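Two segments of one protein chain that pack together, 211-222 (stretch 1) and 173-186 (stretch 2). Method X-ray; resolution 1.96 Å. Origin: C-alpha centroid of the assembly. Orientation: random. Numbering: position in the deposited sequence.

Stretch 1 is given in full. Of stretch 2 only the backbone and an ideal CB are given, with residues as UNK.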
# COMPACT_ATOMS: atom_id res chain seq x y z
N ASN A 211 -11.75 -7.71 12.83
CA ASN A 211 -11.85 -8.66 13.93
C ASN A 211 -11.13 -9.98 13.59
O ASN A 211 -10.52 -10.61 14.47
CB ASN A 211 -13.34 -8.83 14.32
CG ASN A 211 -13.96 -7.54 15.00
OD1 ASN A 211 -13.26 -6.78 15.69
ND2 ASN A 211 -15.29 -7.32 14.82
N ASP A 212 -11.13 -10.36 12.28
CA ASP A 212 -10.55 -11.63 11.85
C ASP A 212 -9.08 -11.54 11.45
O ASP A 212 -8.49 -12.58 11.17
CB ASP A 212 -11.39 -12.22 10.75
CG ASP A 212 -12.71 -12.83 11.27
OD1 ASP A 212 -12.95 -12.81 12.50
OD2 ASP A 212 -13.48 -13.27 10.42
N TYR A 213 -8.48 -10.38 11.50
CA TYR A 213 -7.11 -10.21 11.09
C TYR A 213 -6.15 -10.93 12.00
O TYR A 213 -6.24 -10.79 13.24
CB TYR A 213 -6.85 -8.73 11.19
CG TYR A 213 -5.44 -8.28 10.91
CD1 TYR A 213 -5.01 -8.21 9.61
CD2 TYR A 213 -4.57 -7.90 11.91
CE1 TYR A 213 -3.73 -7.76 9.30
CE2 TYR A 213 -3.27 -7.48 11.62
CZ TYR A 213 -2.88 -7.40 10.26
OH TYR A 213 -1.57 -6.90 10.01
N LEU A 214 -5.18 -11.64 11.45
CA LEU A 214 -4.16 -12.32 12.17
C LEU A 214 -2.79 -11.93 11.69
O LEU A 214 -2.48 -12.01 10.49
CB LEU A 214 -4.27 -13.87 12.04
CG LEU A 214 -5.55 -14.44 12.66
CD1 LEU A 214 -5.66 -15.90 12.22
CD2 LEU A 214 -5.51 -14.31 14.18
N VAL A 215 -1.89 -11.61 12.59
CA VAL A 215 -0.49 -11.35 12.25
C VAL A 215 0.27 -12.69 12.31
O VAL A 215 0.29 -13.37 13.37
CB VAL A 215 0.18 -10.38 13.24
CG1 VAL A 215 1.66 -10.23 12.96
CG2 VAL A 215 -0.51 -9.03 13.18
N PRO A 216 0.85 -13.17 11.21
CA PRO A 216 1.57 -14.41 11.21
C PRO A 216 2.60 -14.48 12.30
O PRO A 216 3.44 -13.59 12.47
CB PRO A 216 2.22 -14.45 9.81
CG PRO A 216 1.30 -13.64 8.98
CD PRO A 216 0.82 -12.53 9.86
N ASN A 217 2.43 -15.52 13.13
CA ASN A 217 3.39 -15.81 14.20
C ASN A 217 3.46 -14.78 15.31
O ASN A 217 4.43 -14.78 16.11
CB ASN A 217 4.76 -16.08 13.63
CG ASN A 217 4.71 -16.95 12.40
OD1 ASN A 217 4.14 -18.01 12.43
ND2 ASN A 217 5.38 -16.52 11.32
N GLY A 218 2.54 -13.83 15.33
CA GLY A 218 2.73 -12.67 16.17
C GLY A 218 3.95 -11.80 15.92
O GLY A 218 4.41 -11.02 16.74
N ASP A 219 4.48 -11.93 14.68
CA ASP A 219 5.72 -11.29 14.27
C ASP A 219 5.76 -9.84 14.69
O ASP A 219 4.91 -9.03 14.30
CB ASP A 219 5.81 -11.44 12.76
CG ASP A 219 7.14 -10.98 12.17
OD1 ASP A 219 7.63 -9.87 12.42
OD2 ASP A 219 7.73 -11.86 11.41
N LYS A 220 6.75 -9.49 15.51
CA LYS A 220 6.77 -8.21 16.09
C LYS A 220 7.13 -7.08 15.12
O LYS A 220 6.93 -5.96 15.42
CB LYS A 220 7.73 -8.18 17.27
CG LYS A 220 9.17 -8.18 16.91
CD LYS A 220 10.07 -8.05 18.17
CE LYS A 220 11.51 -8.40 17.86
NZ LYS A 220 12.19 -7.45 16.92
N ASN A 221 7.64 -7.45 13.95
CA ASN A 221 7.99 -6.48 12.89
C ASN A 221 6.96 -6.41 11.79
O ASN A 221 7.28 -5.83 10.72
CB ASN A 221 9.40 -6.77 12.41
CG ASN A 221 10.43 -6.33 13.46
OD1 ASN A 221 10.43 -5.19 13.89
ND2 ASN A 221 11.29 -7.26 13.81
N VAL A 222 5.75 -6.80 12.05
CA VAL A 222 4.63 -6.63 11.17
C VAL A 222 3.87 -5.42 11.51
O VAL A 222 3.55 -5.13 12.71
CB VAL A 222 3.72 -7.84 11.15
CG1 VAL A 222 2.36 -7.47 10.47
CG2 VAL A 222 4.43 -8.96 10.33
N UNK A 173 -7.12 -15.41 3.06
CA UNK A 173 -6.20 -14.28 3.08
C UNK A 173 -5.22 -14.40 4.23
O UNK A 173 -4.01 -14.17 4.04
CB UNK A 173 -6.97 -12.96 3.18
N UNK A 174 -5.64 -14.73 5.49
CA UNK A 174 -4.72 -14.93 6.54
C UNK A 174 -3.68 -16.02 6.18
O UNK A 174 -2.49 -15.86 6.57
CB UNK A 174 -5.48 -15.29 7.82
N UNK A 175 -4.12 -17.09 5.56
CA UNK A 175 -3.14 -18.12 5.19
C UNK A 175 -2.11 -17.61 4.17
O UNK A 175 -0.95 -18.04 4.22
CB UNK A 175 -3.86 -19.34 4.62
N UNK A 176 -2.59 -16.75 3.26
CA UNK A 176 -1.66 -16.24 2.26
C UNK A 176 -0.65 -15.28 2.87
O UNK A 176 0.54 -15.32 2.53
CB UNK A 176 -2.43 -15.54 1.13
N UNK A 177 -1.06 -14.50 3.86
CA UNK A 177 -0.10 -13.69 4.61
C UNK A 177 0.87 -14.56 5.36
O UNK A 177 2.07 -14.22 5.52
CB UNK A 177 -0.82 -12.76 5.58
N UNK A 178 0.37 -15.66 5.92
CA UNK A 178 1.25 -16.60 6.67
C UNK A 178 2.34 -17.14 5.75
O UNK A 178 3.52 -17.07 6.17
CB UNK A 178 0.44 -17.76 7.26
N UNK A 179 1.97 -17.60 4.59
CA UNK A 179 2.93 -18.13 3.60
C UNK A 179 3.95 -17.03 3.28
O UNK A 179 5.15 -17.30 3.12
CB UNK A 179 2.22 -18.60 2.33
N UNK A 180 3.49 -15.81 3.04
CA UNK A 180 4.31 -14.71 2.54
C UNK A 180 5.27 -14.23 3.59
O UNK A 180 6.49 -14.04 3.34
CB UNK A 180 3.43 -13.55 2.07
N UNK A 181 4.81 -13.98 4.80
CA UNK A 181 5.72 -13.63 5.89
C UNK A 181 6.75 -14.72 6.12
O UNK A 181 7.93 -14.46 6.27
CB UNK A 181 4.94 -13.37 7.18
N UNK A 182 6.29 -15.97 6.20
CA UNK A 182 7.22 -17.05 6.43
C UNK A 182 8.29 -17.08 5.33
O UNK A 182 9.49 -17.31 5.61
CB UNK A 182 6.47 -18.38 6.50
N UNK A 183 7.89 -16.94 4.08
CA UNK A 183 8.85 -16.97 3.01
C UNK A 183 9.90 -15.85 3.17
O UNK A 183 11.10 -16.04 2.95
CB UNK A 183 8.13 -16.85 1.67
N UNK A 184 9.45 -14.64 3.44
CA UNK A 184 10.33 -13.53 3.62
C UNK A 184 11.32 -13.83 4.75
O UNK A 184 12.53 -13.67 4.61
CB UNK A 184 9.53 -12.26 3.91
N UNK A 185 10.79 -14.24 5.93
CA UNK A 185 11.68 -14.41 7.05
C UNK A 185 12.67 -15.57 6.83
O UNK A 185 13.81 -15.49 7.32
CB UNK A 185 10.86 -14.64 8.32
N UNK A 186 12.26 -16.59 6.09
CA UNK A 186 13.13 -17.76 5.91
C UNK A 186 14.32 -17.39 5.09
O UNK A 186 15.34 -18.08 5.16
CB UNK A 186 12.38 -18.92 5.25

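Stretch 2 is helical, so side chains that return every three or four residues line one face, and that face meets the loop of stretch 1. At 173 the ideal CB has nothing of stretch 1 within 5.5 Å; the loop sets no terms, and the residue is Val173.

Position 174 points toward the loop, its ideal CB 4.4 Å from Leu214 CD1 and 5.3 Å from Asp212 O. The carbonyl O of Asp212 and the backbone N of Leu214 lie in reach, an acceptor and a donor together. A short side chain carrying both functions suits best; aspartate could accept from Leu214 N but could not donate to Asp212 O. It is Asn174, chi1 m: ND2 donates to Asp212 O at 2.9 Å, while Leu214 N donates to OD1 of Asn174 at 3.1 Å, so one amide reads two backbone groups. Water 1 adds a link, lying 2.9 Å from both Asn174 O and Leu214 O.

Position 175 points away and 176 is out of reach; they are Gln175 and Tyr176.

At 177 CA-to-CB points toward stretch 1, and the ideal CB sits 4.1 Å from Pro216 CG. Aliphatic or aromatic residues would suit. His177 meets the proline with its CB, and both ring nitrogens are bonded elsewhere in the structure.

Position 178 points sideways, with its ideal CB 4.5 Å from Pro216 CB and the Asn217 amide beyond. A longer polar chain could cover the proline and reach that amide. Gln178 has this length, and its end comes nearer the loop than its CB direction suggests.

Positions 179 and 180, away and sideways, find no partner in stretch 1: Val179 and Ser180, whose OG donates to the helix carbonyl Tyr176 O at 2.9 Å.

Position 181 points toward the loop, its ideal CB 3.9 Å from Pro216 CB. Valine, isoleucine or perhaps alanine fits. Val181 packs CG2 against Pro216 CG at 3.8 Å.

Position 182 points sideways, its ideal CB 5.3 Å from Asn217 ND2, a donor that calls for a short acceptor. Asp182 answers with OD1, which accepts from Asn217 ND2 at 2.9 Å.

Positions 183 and 184 are out of reach: Ala183 and Ile184.

Position 185 points toward the loop, its ideal CB 5.2 Å from Asp219 OD2. A carboxylate there asks for a long cation, lysine or arginine. Arg185 forms a salt bridge edge-on, NE to Asp219 OD2 at 2.8 Å and NH2 to Asp219 OD1 at 3.0 Å. The same OD1 accepts from Asn221 N at 2.9 Å, which ties the carboxylate to its own turn.

Position 186 is out of reach: Ala186.

Stretch 2 (173-186) VNQYHQVSVDAIRA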
# COMPACT_ATOMS: atom_id res chain seq x y z
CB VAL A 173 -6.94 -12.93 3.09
CG1 VAL A 173 -5.96 -11.81 3.41
CG2 VAL A 173 -7.60 -12.81 1.71
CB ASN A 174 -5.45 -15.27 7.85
CG ASN A 174 -6.01 -14.03 8.58
OD1 ASN A 174 -5.40 -12.93 8.59
ND2 ASN A 174 -7.18 -14.23 9.24
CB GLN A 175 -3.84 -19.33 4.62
CG GLN A 175 -4.66 -20.10 5.67
CD GLN A 175 -5.31 -21.28 5.11
OE1 GLN A 175 -4.85 -21.92 4.21
NE2 GLN A 175 -6.52 -21.56 5.63
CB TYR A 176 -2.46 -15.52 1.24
CG TYR A 176 -3.39 -16.39 0.41
CD1 TYR A 176 -3.36 -17.75 0.54
CD2 TYR A 176 -4.37 -15.88 -0.39
CE1 TYR A 176 -4.26 -18.54 -0.18
CE2 TYR A 176 -5.27 -16.61 -1.13
CZ TYR A 176 -5.23 -17.99 -0.97
OH TYR A 176 -6.14 -18.80 -1.72
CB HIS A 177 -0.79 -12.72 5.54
CG HIS A 177 -1.38 -11.52 4.81
ND1 HIS A 177 -0.60 -10.70 3.96
CD2 HIS A 177 -2.64 -11.01 4.79
CE1 HIS A 177 -1.34 -9.70 3.59
NE2 HIS A 177 -2.61 -9.88 4.04
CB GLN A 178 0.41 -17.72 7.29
CG GLN A 178 1.23 -18.75 8.08
CD GLN A 178 1.68 -18.34 9.42
OE1 GLN A 178 2.88 -18.59 9.78
NE2 GLN A 178 0.82 -17.73 10.18
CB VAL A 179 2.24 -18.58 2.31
CG1 VAL A 179 3.24 -18.76 1.20
CG2 VAL A 179 1.47 -19.85 2.58
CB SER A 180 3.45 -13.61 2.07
OG SER A 180 2.57 -13.95 1.02
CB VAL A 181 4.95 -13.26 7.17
CG1 VAL A 181 5.86 -13.16 8.43
CG2 VAL A 181 4.13 -11.99 6.98
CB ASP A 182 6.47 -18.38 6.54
CG ASP A 182 5.69 -18.55 7.81
OD1 ASP A 182 5.87 -17.86 8.79
OD2 ASP A 182 4.91 -19.56 7.82
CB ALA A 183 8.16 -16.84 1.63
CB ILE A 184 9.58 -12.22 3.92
CG1 ILE A 184 8.77 -11.82 2.65
CG2 ILE A 184 10.56 -11.15 4.41
CD1 ILE A 184 7.68 -10.78 2.93
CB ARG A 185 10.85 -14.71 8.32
CG ARG A 185 9.91 -13.57 8.72
CD ARG A 185 10.72 -12.37 9.15
NE ARG A 185 9.82 -11.28 9.69
CZ ARG A 185 9.96 -10.00 9.42
NH1 ARG A 185 10.87 -9.56 8.60
NH2 ARG A 185 9.10 -9.15 9.93
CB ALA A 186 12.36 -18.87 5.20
O HOH W 1 -1.96 -14.45 9.00
O HOH W 2 -3.29 -11.89 7.98
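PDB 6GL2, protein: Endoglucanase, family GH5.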